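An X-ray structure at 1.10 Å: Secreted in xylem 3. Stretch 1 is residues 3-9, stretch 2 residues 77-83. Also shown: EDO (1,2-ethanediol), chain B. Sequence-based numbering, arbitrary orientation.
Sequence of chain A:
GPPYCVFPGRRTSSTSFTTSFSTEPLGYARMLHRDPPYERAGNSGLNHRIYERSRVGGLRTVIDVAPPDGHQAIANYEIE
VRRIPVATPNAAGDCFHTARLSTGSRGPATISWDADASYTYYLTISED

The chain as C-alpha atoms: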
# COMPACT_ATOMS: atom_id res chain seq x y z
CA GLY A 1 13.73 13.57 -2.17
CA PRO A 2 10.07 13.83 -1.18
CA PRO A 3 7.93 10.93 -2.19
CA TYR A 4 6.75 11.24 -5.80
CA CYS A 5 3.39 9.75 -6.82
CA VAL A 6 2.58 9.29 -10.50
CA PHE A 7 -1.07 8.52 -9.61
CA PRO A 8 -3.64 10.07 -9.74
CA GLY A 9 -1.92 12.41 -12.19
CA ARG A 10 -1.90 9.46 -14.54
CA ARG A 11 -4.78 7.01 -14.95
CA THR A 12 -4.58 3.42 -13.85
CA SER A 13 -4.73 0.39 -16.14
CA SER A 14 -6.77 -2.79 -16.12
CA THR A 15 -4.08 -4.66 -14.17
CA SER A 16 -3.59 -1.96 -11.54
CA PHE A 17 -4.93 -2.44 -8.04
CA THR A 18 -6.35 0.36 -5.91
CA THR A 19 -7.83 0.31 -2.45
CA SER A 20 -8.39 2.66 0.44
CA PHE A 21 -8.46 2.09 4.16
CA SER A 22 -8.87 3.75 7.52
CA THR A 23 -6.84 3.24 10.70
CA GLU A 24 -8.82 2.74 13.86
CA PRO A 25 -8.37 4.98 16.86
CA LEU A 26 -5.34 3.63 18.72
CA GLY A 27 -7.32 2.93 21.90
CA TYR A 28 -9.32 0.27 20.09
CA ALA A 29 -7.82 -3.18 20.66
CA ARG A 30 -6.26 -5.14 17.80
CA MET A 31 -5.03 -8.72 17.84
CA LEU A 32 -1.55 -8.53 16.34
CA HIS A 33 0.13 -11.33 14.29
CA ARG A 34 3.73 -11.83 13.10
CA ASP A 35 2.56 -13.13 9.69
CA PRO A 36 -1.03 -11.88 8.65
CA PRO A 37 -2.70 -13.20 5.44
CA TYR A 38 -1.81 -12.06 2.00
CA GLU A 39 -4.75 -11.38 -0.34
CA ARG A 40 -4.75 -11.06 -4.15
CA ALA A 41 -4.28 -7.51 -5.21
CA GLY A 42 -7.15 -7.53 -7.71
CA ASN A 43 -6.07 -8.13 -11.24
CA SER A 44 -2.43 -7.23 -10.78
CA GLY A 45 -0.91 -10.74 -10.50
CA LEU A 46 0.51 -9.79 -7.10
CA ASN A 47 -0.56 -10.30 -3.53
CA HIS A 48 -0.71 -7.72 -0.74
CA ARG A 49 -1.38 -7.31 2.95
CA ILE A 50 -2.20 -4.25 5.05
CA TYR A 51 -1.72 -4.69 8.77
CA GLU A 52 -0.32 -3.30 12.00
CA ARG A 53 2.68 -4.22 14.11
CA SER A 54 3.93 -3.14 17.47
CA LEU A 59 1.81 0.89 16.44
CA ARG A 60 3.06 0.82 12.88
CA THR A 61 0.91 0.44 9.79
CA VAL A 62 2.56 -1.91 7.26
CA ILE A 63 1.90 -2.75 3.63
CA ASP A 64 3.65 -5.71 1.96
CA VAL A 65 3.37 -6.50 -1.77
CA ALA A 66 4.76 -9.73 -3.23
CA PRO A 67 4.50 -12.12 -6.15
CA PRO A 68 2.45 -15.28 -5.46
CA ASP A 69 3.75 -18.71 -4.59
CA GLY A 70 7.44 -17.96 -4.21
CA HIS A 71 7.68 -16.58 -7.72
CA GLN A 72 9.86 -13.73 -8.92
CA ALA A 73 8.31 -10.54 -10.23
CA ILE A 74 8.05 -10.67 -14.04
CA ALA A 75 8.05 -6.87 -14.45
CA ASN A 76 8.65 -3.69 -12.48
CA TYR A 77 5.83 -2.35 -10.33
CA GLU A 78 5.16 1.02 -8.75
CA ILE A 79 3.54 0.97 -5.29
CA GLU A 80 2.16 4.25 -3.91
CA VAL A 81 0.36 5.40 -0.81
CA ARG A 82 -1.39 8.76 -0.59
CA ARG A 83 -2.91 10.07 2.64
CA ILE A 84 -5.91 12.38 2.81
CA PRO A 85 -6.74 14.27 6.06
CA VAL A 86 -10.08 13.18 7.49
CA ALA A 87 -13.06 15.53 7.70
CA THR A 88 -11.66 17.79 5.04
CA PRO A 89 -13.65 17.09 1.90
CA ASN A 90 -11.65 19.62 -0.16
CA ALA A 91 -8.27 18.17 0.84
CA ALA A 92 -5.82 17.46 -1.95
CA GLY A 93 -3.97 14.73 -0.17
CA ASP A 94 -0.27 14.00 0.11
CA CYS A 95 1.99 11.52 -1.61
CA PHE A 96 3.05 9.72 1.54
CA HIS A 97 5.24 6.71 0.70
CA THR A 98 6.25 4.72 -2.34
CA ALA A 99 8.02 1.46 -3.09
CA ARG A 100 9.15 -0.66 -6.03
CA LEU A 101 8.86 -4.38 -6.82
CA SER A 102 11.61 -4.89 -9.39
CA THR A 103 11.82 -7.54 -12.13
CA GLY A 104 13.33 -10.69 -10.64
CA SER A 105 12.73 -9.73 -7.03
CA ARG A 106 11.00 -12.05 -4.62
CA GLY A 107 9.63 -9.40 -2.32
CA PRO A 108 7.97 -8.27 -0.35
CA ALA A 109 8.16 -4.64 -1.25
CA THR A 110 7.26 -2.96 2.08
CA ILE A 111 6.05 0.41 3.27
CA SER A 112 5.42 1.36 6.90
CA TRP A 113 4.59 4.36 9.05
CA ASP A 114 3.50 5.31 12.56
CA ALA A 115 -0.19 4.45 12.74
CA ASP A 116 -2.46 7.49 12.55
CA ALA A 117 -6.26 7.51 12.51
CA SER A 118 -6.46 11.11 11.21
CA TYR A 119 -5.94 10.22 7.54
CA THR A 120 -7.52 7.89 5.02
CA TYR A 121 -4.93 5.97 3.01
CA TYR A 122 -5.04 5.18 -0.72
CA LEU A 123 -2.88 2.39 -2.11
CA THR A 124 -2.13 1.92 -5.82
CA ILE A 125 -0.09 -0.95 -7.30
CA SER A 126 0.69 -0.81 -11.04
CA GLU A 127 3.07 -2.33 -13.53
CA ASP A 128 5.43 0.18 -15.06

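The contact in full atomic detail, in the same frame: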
# COMPACT_ATOMS: atom_id res chain seq x y z
N PRO A 3 8.51 11.95 -1.37
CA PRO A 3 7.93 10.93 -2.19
C PRO A 3 7.23 11.53 -3.43
O PRO A 3 6.50 12.52 -3.32
CB PRO A 3 6.94 10.23 -1.21
CG PRO A 3 7.42 10.62 0.13
CD PRO A 3 8.02 11.97 0.02
N TYR A 4 7.35 10.84 -4.55
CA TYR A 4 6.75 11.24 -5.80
C TYR A 4 5.70 10.20 -6.18
O TYR A 4 6.01 9.01 -6.25
CB TYR A 4 7.83 11.28 -6.87
CG TYR A 4 7.36 11.62 -8.26
CD1 TYR A 4 6.74 10.67 -9.10
CD2 TYR A 4 7.48 12.90 -8.77
CE1 TYR A 4 6.27 10.98 -10.36
CE2 TYR A 4 7.00 13.20 -10.05
CZ TYR A 4 6.42 12.24 -10.84
OH TYR A 4 5.94 12.49 -12.10
N CYS A 5 4.48 10.66 -6.46
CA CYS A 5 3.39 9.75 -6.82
C CYS A 5 2.95 10.09 -8.24
O CYS A 5 2.53 11.21 -8.52
CB CYS A 5 2.21 9.92 -5.86
SG CYS A 5 2.36 9.13 -4.26
N VAL A 6 3.03 9.10 -9.13
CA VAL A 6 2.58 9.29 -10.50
C VAL A 6 1.06 9.25 -10.60
O VAL A 6 0.49 9.80 -11.57
CB VAL A 6 3.29 8.34 -11.47
CG1 VAL A 6 2.67 6.96 -11.44
CG2 VAL A 6 3.34 8.93 -12.87
N PHE A 7 0.38 8.59 -9.65
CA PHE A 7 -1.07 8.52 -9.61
C PHE A 7 -1.56 9.44 -8.48
O PHE A 7 -0.92 9.47 -7.43
CB PHE A 7 -1.51 7.09 -9.30
CG PHE A 7 -0.96 6.07 -10.25
CD1 PHE A 7 -1.37 6.04 -11.59
CD2 PHE A 7 -0.00 5.15 -9.82
CE1 PHE A 7 -0.87 5.08 -12.46
CE2 PHE A 7 0.51 4.20 -10.70
CZ PHE A 7 0.08 4.17 -12.02
N PRO A 8 -2.65 10.17 -8.66
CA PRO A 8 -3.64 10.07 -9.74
C PRO A 8 -3.38 11.00 -10.91
O PRO A 8 -4.28 11.17 -11.76
CB PRO A 8 -4.96 10.44 -9.04
CG PRO A 8 -4.51 11.45 -8.02
CD PRO A 8 -3.22 10.90 -7.50
N GLY A 9 -2.19 11.60 -11.00
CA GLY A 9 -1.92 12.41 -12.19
C GLY A 9 -2.11 11.64 -13.48
O GLY A 9 -2.70 12.17 -14.44
N TYR A 77 7.09 -2.90 -10.83
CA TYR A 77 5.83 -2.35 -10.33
C TYR A 77 6.09 -1.17 -9.44
O TYR A 77 7.04 -1.14 -8.63
CB TYR A 77 5.03 -3.41 -9.53
CG TYR A 77 4.67 -4.63 -10.32
CD1 TYR A 77 5.60 -5.67 -10.49
CD2 TYR A 77 3.43 -4.80 -10.89
CE1 TYR A 77 5.28 -6.79 -11.20
CE2 TYR A 77 3.10 -5.95 -11.60
CZ TYR A 77 4.02 -6.93 -11.75
OH TYR A 77 3.78 -8.09 -12.43
N GLU A 78 5.22 -0.17 -9.58
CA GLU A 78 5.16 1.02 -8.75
C GLU A 78 4.09 0.81 -7.68
O GLU A 78 2.97 0.41 -8.00
CB GLU A 78 4.81 2.21 -9.65
CG GLU A 78 4.63 3.55 -8.95
CD GLU A 78 5.89 4.17 -8.44
OE1 GLU A 78 6.98 3.61 -8.55
OE2 GLU A 78 5.78 5.32 -7.90
N ILE A 79 4.44 1.10 -6.42
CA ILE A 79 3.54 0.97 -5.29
C ILE A 79 3.50 2.32 -4.59
O ILE A 79 4.53 2.87 -4.23
CB ILE A 79 4.05 -0.10 -4.32
CG1 ILE A 79 4.19 -1.46 -4.99
CG2 ILE A 79 3.14 -0.20 -3.11
CD1 ILE A 79 5.15 -2.38 -4.31
N GLU A 80 2.29 2.90 -4.46
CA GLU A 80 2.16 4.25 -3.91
C GLU A 80 1.09 4.29 -2.87
O GLU A 80 0.01 3.72 -3.05
CB GLU A 80 1.84 5.26 -5.03
CG GLU A 80 2.87 5.31 -6.11
CD GLU A 80 2.62 6.32 -7.22
OE1 GLU A 80 1.53 6.93 -7.30
OE2 GLU A 80 3.58 6.52 -8.02
N VAL A 81 1.35 5.07 -1.82
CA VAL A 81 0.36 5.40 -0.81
C VAL A 81 0.20 6.91 -0.74
O VAL A 81 1.20 7.63 -0.52
CB VAL A 81 0.74 4.85 0.58
CG1 VAL A 81 -0.29 5.28 1.61
CG2 VAL A 81 0.89 3.34 0.53
N ARG A 82 -1.03 7.38 -0.89
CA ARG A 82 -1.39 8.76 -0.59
C ARG A 82 -2.19 8.78 0.71
O ARG A 82 -2.86 7.80 1.05
CB ARG A 82 -2.21 9.38 -1.72
CG ARG A 82 -1.45 9.38 -3.03
CD ARG A 82 -2.15 10.09 -4.16
NE ARG A 82 -2.13 11.50 -3.96
CZ ARG A 82 -3.15 12.29 -3.63
NH1 ARG A 82 -4.36 11.87 -3.36
NH2 ARG A 82 -2.87 13.54 -3.56
N ARG A 83 -2.09 9.89 1.43
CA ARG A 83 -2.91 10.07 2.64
C ARG A 83 -3.75 11.33 2.48
O ARG A 83 -3.24 12.37 2.01
CB ARG A 83 -2.07 10.07 3.91
CG ARG A 83 -1.13 11.26 4.08
CD ARG A 83 -0.37 11.17 5.40
NE ARG A 83 0.50 12.32 5.58
CZ ARG A 83 1.21 12.57 6.67
NH1 ARG A 83 1.09 11.79 7.73
NH2 ARG A 83 2.01 13.63 6.72
C1 EDO B . 6.47 16.02 -13.41
O1 EDO B . 6.74 14.60 -13.32
C2 EDO B . 7.53 16.88 -12.74
O2 EDO B . 7.71 16.46 -11.41
O HOH W 1 7.74 7.22 -7.42
O HOH W 2 -0.61 7.34 -5.64

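How does an irregular segment begin its contact with a strand more than seventy residues away? Y4 contributes mainly its backbone. A water donates to Y4 O and to E78 OE2, 2.8 Å from each, bridging a gap of 4.0 Å between those two oxygens. The ring itself stays clear of the strand, and its OH hydrogen-bonds O1 of the ethanediol at 2.6 Å, a molecule probably left from the crystallisation liquor.

What lies beneath C5? Its CA is 6.3 Å from that of E80, the nearest approach of the two backbones, and its small side chain, covalently bonded elsewhere in the structure, reaches both E80 and R82. C5 CB sits 3.4 Å from E80 OE1, while C5 SG lies 4.0 Å from R82 CG, so the cysteine spans two side chains that both point toward the loop.

Why does E80 dominate the contact? The successive amides of V6 and F7 both donate to one carboxylate: V6 N to E80 OE2 at 2.9 Å and F7 N to E80 OE1 at 3.1 Å, both nearly straight. An extended side chain, chi1 m and chi2 t, carries the acid to them. V6 CG1 packs 3.6 Å from E80 OE2, and F7 CD2 lies 3.4 Å from E80 OE1, helping to enclose the buried glutamate. E78 OE2 approaches E80 OE2 to 2.5 Å, so one of these acids probably holds a proton.

How is the far end closed? A second water donates to F7 O and E80 OE1, at 2.8 and 2.7 Å. The cis peptide before P8 turns the chain beside R82, whose CD lies 3.5 Å from F7 O and 3.6 Å from P8 CD. That proline carbon lies over one face of the guanidinium, a flat group well suited to such packing.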